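Local coordinates for alkaline phosphatase D (Bacillus subtilis, PDB 2YEQ), which hydrolyses phosphate esters, releasing an alcohol and phosphate, with an active site that contains iron and calcium, at residues P345-S348 with W352-Y355; D284-D289 with S295-N300; I332-W337 with A357-V362; G340-P345 with L427-H432. All coordinates share one frame; numbering follows the deposited sequence.

Contact 1 of 4, residues P345-S348 with W352-Y355. With PE5 (3,6,9,12,15,18,21,24-octaoxahexacosan-1-ol), chain E.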
# COMPACT_ATOMS: atom_id res chain seq x y z
N PRO A 345 6.22 -25.89 -14.07
CA PRO A 345 5.95 -24.53 -13.59
C PRO A 345 6.31 -24.36 -12.11
O PRO A 345 6.32 -25.35 -11.35
CB PRO A 345 4.46 -24.36 -13.81
CG PRO A 345 3.90 -25.74 -13.88
CD PRO A 345 4.98 -26.59 -14.44
N ILE A 346 6.64 -23.13 -11.72
CA ILE A 346 6.95 -22.74 -10.34
C ILE A 346 6.27 -21.37 -10.10
O ILE A 346 6.43 -20.44 -10.92
CB ILE A 346 8.44 -22.65 -10.10
CG1 ILE A 346 9.09 -24.02 -10.32
CG2 ILE A 346 8.78 -22.12 -8.66
CD1 ILE A 346 10.57 -23.91 -10.56
N TYR A 347 5.48 -21.29 -9.02
CA TYR A 347 4.62 -20.15 -8.73
C TYR A 347 4.83 -19.65 -7.30
O TYR A 347 5.23 -20.42 -6.42
CB TYR A 347 3.17 -20.53 -8.90
CG TYR A 347 2.80 -20.76 -10.35
CD1 TYR A 347 2.83 -19.72 -11.26
CD2 TYR A 347 2.44 -22.02 -10.80
CE1 TYR A 347 2.51 -19.92 -12.59
CE2 TYR A 347 2.10 -22.24 -12.13
CZ TYR A 347 2.14 -21.18 -13.02
OH TYR A 347 1.82 -21.38 -14.33
N SER A 348 4.52 -18.37 -7.08
CA SER A 348 4.54 -17.79 -5.74
C SER A 348 3.32 -18.20 -4.98
O SER A 348 2.20 -17.87 -5.35
CB SER A 348 4.62 -16.26 -5.79
OG SER A 348 4.35 -15.71 -4.52
N TRP A 352 -1.48 -14.37 -6.08
CA TRP A 352 -2.73 -14.91 -6.60
C TRP A 352 -2.52 -16.27 -7.33
O TRP A 352 -3.42 -17.11 -7.31
CB TRP A 352 -3.46 -13.94 -7.53
CG TRP A 352 -4.13 -12.78 -6.86
CD1 TRP A 352 -3.52 -11.66 -6.38
CD2 TRP A 352 -5.51 -12.62 -6.61
NE1 TRP A 352 -4.44 -10.82 -5.86
CE2 TRP A 352 -5.67 -11.39 -5.97
CE3 TRP A 352 -6.64 -13.41 -6.85
CZ2 TRP A 352 -6.90 -10.90 -5.61
CZ3 TRP A 352 -7.84 -12.94 -6.49
CH2 TRP A 352 -7.98 -11.69 -5.87
N ASP A 353 -1.34 -16.50 -7.90
CA ASP A 353 -1.02 -17.81 -8.48
C ASP A 353 -1.11 -18.96 -7.42
O ASP A 353 -1.25 -20.13 -7.79
CB ASP A 353 0.39 -17.84 -9.04
CG ASP A 353 0.51 -17.25 -10.48
OD1 ASP A 353 -0.46 -17.33 -11.28
OD2 ASP A 353 1.61 -16.73 -10.77
N GLY A 354 -0.99 -18.60 -6.13
CA GLY A 354 -1.09 -19.55 -5.01
C GLY A 354 -2.53 -19.85 -4.64
O GLY A 354 -2.80 -20.75 -3.84
N TYR A 355 -3.43 -19.04 -5.19
CA TYR A 355 -4.85 -19.10 -4.94
C TYR A 355 -5.60 -19.09 -6.29
O TYR A 355 -6.48 -18.26 -6.51
CB TYR A 355 -5.32 -17.94 -4.06
CG TYR A 355 -4.65 -17.93 -2.67
CD1 TYR A 355 -3.31 -17.57 -2.53
CD2 TYR A 355 -5.35 -18.34 -1.52
CE1 TYR A 355 -2.68 -17.58 -1.29
CE2 TYR A 355 -4.74 -18.32 -0.26
CZ TYR A 355 -3.39 -17.96 -0.15
OH TYR A 355 -2.73 -17.96 1.04
C48 PE5 E . -3.05 -20.37 -14.89
C50 PE5 E . -3.18 -20.85 -13.44
O1 PE5 E . -2.24 -20.18 -12.58
C1 PE5 E . -1.14 -20.96 -12.08
C2 PE5 E . -1.38 -21.47 -10.65
O2 PE5 E . -1.81 -22.85 -10.57
O HOH W 1 3.84 -16.72 -9.20
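Tyr347, in the short strand 347-348, lies against Asp353 of the 3-10 turn 352-354, a compact strand-turn-helix connection that leads into helix 356-368 of the calcineurin-like domain. The tyrosine is a good example of a ring that serves two neighbours at once. Its CB packs on Asp353 CB at 3.9 Å, and CG also rests near that methylene. Further out, CD1 meets the carboxylate, with Asp353 OD2 3.3 Å from Tyr347 CD1. OD2 approaches the ring obliquely, the ring and carboxylate planes being 55° apart. Toward the tip the partner changes: carbon C1 of a bound polyether lies over one face, 3.4 Å from Tyr347 CZ, and the same C1 is 3.7 Å from Tyr347 OH. With CG anti to its own carbonyl carbon (chi1 -70°), the ring is directed across the Asp353 side chain, which it crosses at about a right angle. Replacing Tyr347 with alanine would probably open a gap beside the carboxylate and strip the polyether of its aromatic platform. Asp353 is held from other directions as well, by a salt bridge from OD1 to Arg359 and a weak hydrogen bond from Trp337 N to OD2. No direct hydrogen bond joins the two segments; instead a water in the plane of the tyrosine ring, at its edge, accepts from Ser348 N at 2.8 Å and donates to Asp353 OD2 at 2.7 Å.

Contact 2 of 4, residues D284-D289 with S295-N300. With NA (sodium ion), chain B; EDO (1,2-ethanediol), chain L.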
# COMPACT_ATOMS: atom_id res chain seq x y z
N ASP A 284 -4.39 -20.35 4.34
CA ASP A 284 -2.96 -20.52 4.47
C ASP A 284 -2.36 -20.76 3.11
O ASP A 284 -3.00 -21.38 2.24
CB ASP A 284 -2.68 -21.73 5.38
CG ASP A 284 -1.31 -21.73 6.01
OD1 ASP A 284 -0.56 -20.70 5.99
OD2 ASP A 284 -0.98 -22.83 6.53
N GLN A 285 -1.12 -20.30 2.93
CA GLN A 285 -0.38 -20.61 1.72
C GLN A 285 -0.13 -22.14 1.56
O GLN A 285 0.26 -22.82 2.51
CB GLN A 285 0.96 -19.88 1.67
CG GLN A 285 0.84 -18.34 1.77
CD GLN A 285 0.93 -17.84 3.19
OE1 GLN A 285 0.76 -18.64 4.14
NE2 GLN A 285 1.19 -16.52 3.38
N ALA A 286 -0.34 -22.63 0.34
CA ALA A 286 -0.13 -24.02 -0.01
C ALA A 286 1.32 -24.34 -0.17
O ALA A 286 2.15 -23.44 -0.40
CB ALA A 286 -0.87 -24.35 -1.31
N ASN A 287 1.64 -25.63 -0.04
CA ASN A 287 2.96 -26.17 -0.31
C ASN A 287 4.06 -25.58 0.52
O ASN A 287 5.20 -25.44 0.04
CB ASN A 287 3.34 -26.06 -1.81
CG ASN A 287 2.27 -26.60 -2.76
OD1 ASN A 287 2.01 -26.02 -3.85
ND2 ASN A 287 1.65 -27.70 -2.38
N ASN A 288 3.74 -25.27 1.78
CA ASN A 288 4.71 -24.65 2.70
C ASN A 288 5.20 -23.27 2.25
O ASN A 288 6.28 -22.82 2.66
CB ASN A 288 5.92 -25.57 2.93
CG ASN A 288 5.58 -26.77 3.79
OD1 ASN A 288 6.02 -27.87 3.51
ND2 ASN A 288 4.80 -26.57 4.84
N ASP A 289 4.42 -22.59 1.41
CA ASP A 289 4.75 -21.22 0.99
C ASP A 289 5.99 -21.21 0.09
O ASP A 289 6.47 -22.26 -0.37
CB ASP A 289 4.96 -20.31 2.24
CG ASP A 289 4.55 -18.83 2.00
OD1 ASP A 289 4.42 -18.40 0.82
OD2 ASP A 289 4.36 -18.12 3.01
N SER A 295 -0.03 -27.72 -7.18
CA SER A 295 -0.33 -29.02 -6.58
C SER A 295 -1.81 -29.08 -6.37
O SER A 295 -2.53 -28.08 -6.55
CB SER A 295 0.40 -29.18 -5.25
OG SER A 295 -0.07 -28.25 -4.28
N ASP A 296 -2.29 -30.25 -5.94
CA ASP A 296 -3.69 -30.39 -5.59
C ASP A 296 -4.03 -29.46 -4.42
O ASP A 296 -5.13 -28.93 -4.34
CB ASP A 296 -4.01 -31.84 -5.23
CG ASP A 296 -3.87 -32.78 -6.42
OD1 ASP A 296 -4.51 -32.54 -7.47
OD2 ASP A 296 -3.07 -33.73 -6.33
N GLU A 297 -3.08 -29.29 -3.51
CA GLU A 297 -3.24 -28.37 -2.40
C GLU A 297 -3.48 -26.92 -2.90
O GLU A 297 -4.47 -26.28 -2.54
CB GLU A 297 -1.99 -28.46 -1.53
CG GLU A 297 -2.07 -27.76 -0.19
CD GLU A 297 -0.87 -28.14 0.72
OE1 GLU A 297 -0.68 -29.35 1.01
OE2 GLU A 297 -0.15 -27.24 1.16
N SER A 298 -2.58 -26.41 -3.73
CA SER A 298 -2.73 -25.02 -4.20
C SER A 298 -3.96 -24.88 -5.07
O SER A 298 -4.67 -23.86 -4.98
CB SER A 298 -1.49 -24.52 -4.93
OG SER A 298 -1.32 -25.18 -6.17
N ARG A 299 -4.27 -25.91 -5.85
CA ARG A 299 -5.42 -25.87 -6.78
C ARG A 299 -6.77 -26.14 -6.11
O ARG A 299 -7.79 -25.99 -6.75
CB ARG A 299 -5.22 -26.84 -7.96
CG ARG A 299 -4.09 -26.45 -8.94
CD ARG A 299 -3.99 -27.42 -10.15
NE ARG A 299 -3.69 -28.79 -9.71
CZ ARG A 299 -2.55 -29.47 -9.91
NH1 ARG A 299 -1.54 -28.93 -10.58
NH2 ARG A 299 -2.43 -30.71 -9.43
N ASN A 300 -6.79 -26.53 -4.82
CA ASN A 300 -8.06 -26.79 -4.11
C ASN A 300 -9.04 -25.63 -4.32
O ASN A 300 -8.72 -24.49 -3.97
CB ASN A 300 -7.77 -27.00 -2.61
CG ASN A 300 -9.01 -27.25 -1.77
OD1 ASN A 300 -10.13 -27.03 -2.18
ND2 ASN A 300 -8.77 -27.73 -0.53
NA NA B . 1.51 -19.89 6.05
C1 EDO L . -5.25 -23.53 2.71
O1 EDO L . -4.00 -24.04 2.24
C2 EDO L . -5.31 -23.54 4.22
O2 EDO L . -6.31 -22.68 4.71
O HOH W 2 1.33 -25.59 3.28
O HOH W 3 1.95 -21.71 4.64
O HOH W 4 3.56 -18.94 5.48
O HOH W 5 2.40 -20.88 7.91
O HOH W 6 1.20 -18.05 7.31
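The carboxylate of Glu297 takes the backbone N-H of Asn287 from above its plane, 44° out of it, with 2.7 Å from Asn287 N to Glu297 OE2. A second flat group, the Arg299 guanidinium, stays with its own weakly bonded helix 296-299, turned from the loop: Ser295 O lies over one face, and Asp296 OD1 is at its edge, in plane, in a salt bridge that is weak as a hydrogen bond. Glu297 can reach the loop because its CG stands anti to its backbone N (chi1 -169°) and the chain runs on extended. OE2 is gripped a second time by a water 3.1 Å away, which also accepts from Asn288 N and donates to Gln285 O. Beneath this polar bridge the packing is close, Ala286 CB touching Ser298 CA at 3.5 Å. The start of the helix is fixed by a capping box: Ser298 N donates to Ser295 OG at 3.2 Å, and Ser295 N returns the bond to Ser298 OG at 3.0 Å. The facing loop turns sharply at Asn287 and Asn288, both with left-handed backbone angles, and Asp289 N closes the turn on Ala286 O. On the loop's far end Asp284 OD1, at 2.2 Å, and Gln285 OE1, at 2.4 Å, bind a sodium ion whose other four ligands are waters. The whole brackets strand 291-292: Lys292 ties back to the carbonyls of Asn287 and Asp289, and Gln285 and Asp289 reach Asn216, a calcium ligand, so that loop 284-289 lies between helix 296-299 and a metal-binding loop.

Contact 3 of 4, residues I332-W337 with A357-V362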
# COMPACT_ATOMS: atom_id res chain seq x y z
N ILE A 332 -1.03 -7.98 -3.79
CA ILE A 332 -0.14 -9.02 -4.28
C ILE A 332 -0.29 -9.32 -5.79
O ILE A 332 -1.29 -9.00 -6.42
CB ILE A 332 -0.34 -10.33 -3.45
CG1 ILE A 332 -1.82 -10.66 -3.33
CG2 ILE A 332 0.33 -10.22 -2.03
CD1 ILE A 332 -2.11 -12.13 -2.93
N PHE A 333 0.73 -9.94 -6.34
CA PHE A 333 0.82 -10.18 -7.79
C PHE A 333 -0.39 -10.97 -8.31
O PHE A 333 -0.63 -12.11 -7.90
CB PHE A 333 2.13 -10.87 -8.09
CG PHE A 333 2.67 -10.62 -9.47
CD1 PHE A 333 2.11 -11.22 -10.58
CD2 PHE A 333 3.80 -9.83 -9.65
CE1 PHE A 333 2.65 -11.00 -11.88
CE2 PHE A 333 4.35 -9.63 -10.92
CZ PHE A 333 3.75 -10.21 -12.03
N PHE A 334 -1.14 -10.35 -9.23
CA PHE A 334 -2.40 -10.90 -9.72
C PHE A 334 -2.25 -11.74 -11.00
O PHE A 334 -2.92 -12.78 -11.16
CB PHE A 334 -3.38 -9.77 -9.98
CG PHE A 334 -4.74 -10.21 -10.38
CD1 PHE A 334 -5.69 -10.56 -9.43
CD2 PHE A 334 -5.12 -10.25 -11.72
CE1 PHE A 334 -6.96 -10.98 -9.80
CE2 PHE A 334 -6.39 -10.67 -12.10
CZ PHE A 334 -7.31 -11.02 -11.15
N ALA A 335 -1.41 -11.28 -11.93
CA ALA A 335 -1.25 -11.98 -13.20
C ALA A 335 -0.51 -13.30 -13.01
O ALA A 335 0.11 -13.52 -11.97
CB ALA A 335 -0.52 -11.10 -14.23
N LYS A 336 -0.59 -14.16 -14.03
CA LYS A 336 0.24 -15.36 -14.10
C LYS A 336 1.70 -14.96 -14.05
O LYS A 336 2.14 -14.03 -14.74
CB LYS A 336 -0.06 -16.15 -15.40
CG LYS A 336 0.83 -17.35 -15.67
CD LYS A 336 0.50 -18.01 -17.04
CE LYS A 336 1.62 -18.91 -17.57
NZ LYS A 336 2.84 -18.20 -18.07
N TRP A 337 2.49 -15.70 -13.27
CA TRP A 337 3.86 -15.31 -12.99
C TRP A 337 4.71 -16.54 -12.77
O TRP A 337 5.16 -16.85 -11.65
CB TRP A 337 3.84 -14.39 -11.76
CG TRP A 337 5.06 -13.55 -11.50
CD1 TRP A 337 5.93 -13.05 -12.39
CD2 TRP A 337 5.47 -13.05 -10.21
NE1 TRP A 337 6.88 -12.29 -11.76
CE2 TRP A 337 6.61 -12.27 -10.41
CE3 TRP A 337 4.98 -13.20 -8.91
CZ2 TRP A 337 7.29 -11.66 -9.37
CZ3 TRP A 337 5.65 -12.60 -7.87
CH2 TRP A 337 6.79 -11.82 -8.11
N ALA A 357 -7.97 -20.87 -7.79
CA ALA A 357 -9.43 -20.98 -7.86
C ALA A 357 -10.11 -19.69 -7.48
O ALA A 357 -11.12 -19.29 -8.08
CB ALA A 357 -9.95 -22.12 -6.98
N GLN A 358 -9.59 -19.04 -6.45
CA GLN A 358 -10.08 -17.73 -6.08
C GLN A 358 -9.94 -16.79 -7.29
O GLN A 358 -10.85 -16.02 -7.59
CB GLN A 358 -9.28 -17.18 -4.90
CG GLN A 358 -9.49 -15.72 -4.61
CD GLN A 358 -10.81 -15.42 -3.98
OE1 GLN A 358 -10.93 -15.29 -2.76
NE2 GLN A 358 -11.84 -15.26 -4.81
N ARG A 359 -8.80 -16.83 -7.95
CA ARG A 359 -8.59 -15.93 -9.10
C ARG A 359 -9.59 -16.25 -10.23
O ARG A 359 -10.17 -15.34 -10.83
CB ARG A 359 -7.16 -16.00 -9.61
CG ARG A 359 -6.88 -14.87 -10.61
CD ARG A 359 -5.47 -14.78 -10.95
NE ARG A 359 -4.95 -16.06 -11.39
CZ ARG A 359 -3.68 -16.39 -11.43
NH1 ARG A 359 -2.74 -15.53 -11.07
NH2 ARG A 359 -3.32 -17.60 -11.83
N GLU A 360 -9.81 -17.54 -10.47
CA GLU A 360 -10.80 -17.99 -11.46
C GLU A 360 -12.19 -17.45 -11.19
O GLU A 360 -12.89 -17.04 -12.13
CB GLU A 360 -10.87 -19.51 -11.50
CG GLU A 360 -9.77 -20.16 -12.29
CD GLU A 360 -10.02 -21.66 -12.48
OE1 GLU A 360 -11.07 -22.01 -13.07
OE2 GLU A 360 -9.18 -22.48 -12.02
N ARG A 361 -12.60 -17.42 -9.92
CA ARG A 361 -13.92 -16.90 -9.59
C ARG A 361 -14.03 -15.41 -9.94
O ARG A 361 -15.05 -14.97 -10.46
CB ARG A 361 -14.29 -17.14 -8.12
CG ARG A 361 -14.51 -18.63 -7.76
CD ARG A 361 -15.10 -18.78 -6.35
NE ARG A 361 -14.12 -18.57 -5.26
CZ ARG A 361 -13.19 -19.44 -4.86
NH1 ARG A 361 -12.99 -20.59 -5.50
NH2 ARG A 361 -12.41 -19.13 -3.82
N VAL A 362 -12.97 -14.66 -9.66
CA VAL A 362 -12.97 -13.24 -9.98
C VAL A 362 -13.00 -13.01 -11.50
O VAL A 362 -13.81 -12.23 -12.00
CB VAL A 362 -11.75 -12.50 -9.35
CG1 VAL A 362 -11.70 -11.03 -9.83
CG2 VAL A 362 -11.80 -12.58 -7.81
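Arg359 reaches out of helix 356-368 to Phe334 and meets both its backbone and its ring, a worked case of one side chain using its polar and apolar parts together. NH1 donates to the carbonyl oxygen, with 2.8 Å between Arg359 NH1 and Phe334 O, arriving 36° above the carbonyl plane. The aliphatic part lies over one face of the ring: Arg359 CD makes a CH-pi contact 4.2 Å from the Phe334 centroid and 11° off the ring normal. Next to it Arg359 CG touches Phe334 CZ at 3.9 Å. A bend at chi3 (53°) lets the chain cross the ring and then bring the guanidinium down to the carbonyl.

In the next shell, Asp353 OD1, from the turn before the helix, gives NH1 its second, charged partner. The loop is fixed from behind by Glu404 of strand 400-406, which accepts from both Phe334 N and Ala335 N. Phe334 also packs on Leu389 of strand 384-390 and meets Trp352 edge-to-face. The rings of Phe333, just before it, and Trp337, three residues on, lie face over face, with Trp337 CD2 3.5 Å above the Phe333 plane.

Both Phe334 and Arg359 are buried, so the arginine's charge is probably balanced largely by the Asp353 carboxylate, with help from the carbonyl dipole. Sharing NH1 between these two acceptors would be expected to polarise the Phe334 carbonyl and to hold the guanidinium in one rotation.

Contact 4 of 4, residues G340-P345 with L427-H432. With EDO (1,2-ethanediol), chain C; EDO (1,2-ethanediol), chain T.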
# COMPACT_ATOMS: atom_id res chain seq x y z
N GLY A 340 9.17 -21.07 -13.61
CA GLY A 340 9.76 -22.30 -14.15
C GLY A 340 9.55 -22.35 -15.65
O GLY A 340 9.76 -21.35 -16.34
N THR A 341 9.07 -23.49 -16.14
CA THR A 341 8.85 -23.73 -17.56
C THR A 341 7.42 -24.17 -17.73
O THR A 341 6.72 -24.39 -16.72
CB THR A 341 9.76 -24.84 -18.10
OG1 THR A 341 9.39 -26.09 -17.48
CG2 THR A 341 11.20 -24.54 -17.82
N SER A 342 6.95 -24.31 -18.97
CA SER A 342 5.57 -24.79 -19.20
C SER A 342 5.36 -26.19 -18.62
O SER A 342 4.30 -26.49 -18.07
CB SER A 342 5.22 -24.78 -20.70
OG SER A 342 4.92 -23.45 -21.12
N ALA A 343 6.37 -27.05 -18.77
CA ALA A 343 6.29 -28.44 -18.33
C ALA A 343 6.45 -28.56 -16.81
O ALA A 343 5.77 -29.37 -16.18
CB ALA A 343 7.38 -29.27 -19.01
N SER A 344 7.35 -27.75 -16.26
CA SER A 344 7.62 -27.71 -14.83
C SER A 344 7.45 -26.30 -14.29
O SER A 344 8.44 -25.60 -14.08
CB SER A 344 9.06 -28.14 -14.53
OG SER A 344 9.37 -29.38 -15.12
N PRO A 345 6.22 -25.89 -14.07
CA PRO A 345 5.95 -24.53 -13.59
C PRO A 345 6.31 -24.36 -12.11
O PRO A 345 6.32 -25.35 -11.35
CB PRO A 345 4.46 -24.36 -13.81
CG PRO A 345 3.90 -25.74 -13.88
CD PRO A 345 4.98 -26.59 -14.44
N LEU A 427 10.12 -13.11 -18.57
CA LEU A 427 9.37 -12.43 -19.65
C LEU A 427 9.08 -13.38 -20.80
O LEU A 427 7.98 -13.39 -21.34
CB LEU A 427 10.15 -11.20 -20.15
CG LEU A 427 10.31 -10.01 -19.19
CD1 LEU A 427 11.12 -8.91 -19.84
CD2 LEU A 427 9.00 -9.48 -18.75
N LYS A 428 10.07 -14.19 -21.16
CA LYS A 428 9.90 -15.23 -22.19
C LYS A 428 8.75 -16.16 -21.83
O LYS A 428 7.89 -16.44 -22.66
CB LYS A 428 11.20 -16.05 -22.33
CG LYS A 428 11.60 -16.40 -23.75
CD LYS A 428 12.92 -17.23 -23.74
CE LYS A 428 13.83 -16.93 -24.94
NZ LYS A 428 14.54 -18.16 -25.44
N GLU A 429 8.71 -16.60 -20.58
CA GLU A 429 7.76 -17.62 -20.15
C GLU A 429 6.38 -17.03 -19.93
O GLU A 429 5.37 -17.75 -19.92
CB GLU A 429 8.30 -18.31 -18.88
CG GLU A 429 7.53 -19.53 -18.46
CD GLU A 429 7.43 -20.60 -19.54
OE1 GLU A 429 8.48 -20.93 -20.13
OE2 GLU A 429 6.30 -21.09 -19.78
N ASN A 430 6.32 -15.71 -19.79
CA ASN A 430 5.08 -15.02 -19.42
C ASN A 430 4.81 -13.84 -20.36
O ASN A 430 4.96 -12.68 -19.96
CB ASN A 430 5.17 -14.52 -17.95
CG ASN A 430 5.34 -15.66 -16.96
OD1 ASN A 430 4.37 -16.32 -16.61
ND2 ASN A 430 6.59 -15.93 -16.57
N PRO A 431 4.41 -14.13 -21.61
CA PRO A 431 4.36 -13.09 -22.67
C PRO A 431 3.30 -12.01 -22.44
O PRO A 431 3.31 -10.99 -23.12
CB PRO A 431 4.04 -13.90 -23.95
CG PRO A 431 3.46 -15.20 -23.45
CD PRO A 431 4.22 -15.47 -22.18
N HIS A 432 2.36 -12.23 -21.53
CA HIS A 432 1.44 -11.17 -21.13
C HIS A 432 2.15 -10.03 -20.35
O HIS A 432 1.60 -8.94 -20.23
CB HIS A 432 0.29 -11.73 -20.29
CG HIS A 432 0.75 -12.45 -19.06
ND1 HIS A 432 1.28 -13.72 -19.10
CD2 HIS A 432 0.81 -12.05 -17.77
CE1 HIS A 432 1.64 -14.07 -17.88
NE2 HIS A 432 1.35 -13.08 -17.05
C1 EDO C . -0.18 -16.36 -21.32
O1 EDO C . 1.10 -16.51 -20.68
C2 EDO C . -0.69 -14.92 -21.41
O2 EDO C . -1.83 -14.61 -20.57
C1 EDO T . 3.53 -19.79 -21.66
O1 EDO T . 4.76 -19.58 -22.38
C2 EDO T . 2.38 -19.00 -22.26
O2 EDO T . 1.22 -19.12 -21.42
O HOH W 7 8.81 -23.37 -21.07
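Ser342 OG donates to Glu429 OE2 at 3.0 Å, on the syn lone pair of the carboxylate, tying loop 340-345 to the last turn of helix 423-429. The closer-packed part begins on the stem of the glutamate, where Gly340 O sits 3.6 Å from Glu429 CG, and Thr341 CA meets the carboxylate end, 3.8 Å from Glu429 OE1. A bend at chi2 (56°) swings the carboxylate round to the serine. The loop supplies its own rigidity: Thr341 OG1 accepts from Ser344 N in an ST motif, and Thr341 N bonds back to Ser344 O.

The other side is looser and open to solvent. Here a water accepts from Ser342 N and donates to Glu429 OE1, the latter bond 2.6 Å long, and an ethanediol, probably from the crystallisation liquor, lies near Glu429 OE2. An alanine in place of Glu429 is likely to leave Ser342 OG and the water without the carboxylate that receives them, and to loosen the loop's tie to the helix. Both carboxylate oxygens thus serve the same serine, OE2 directly and OE1 by way of water. On an exposed surface such a join holds by hydrogen bonding to a charged acceptor, with little apolar burial behind it.

Overall arrangement
All four contacts belong to the PhoD-like phosphatase part of the chain, on the same side of its centre. Contact 2 closes first along the chain; segments 332-337, 340-345, 345-348, 352-355 and 357-362 then follow, and 427-432 comes last. Contact 1 is the hub, its centre about 9 Å from those of contacts 2 and 3 and about 12 Å from that of contact 4, with which it shares Pro345. Strand 347-348, paired with strand 291-292, carries it close to contact 2. Contacts 3 and 4 interlock along the chain, and Lys336 joins them by bonds to Asn430 and His432. Together they join loops, the 291-292/347-348 strand pair and three helices into one continuous region reaching from a calcium-bearing region to the surface.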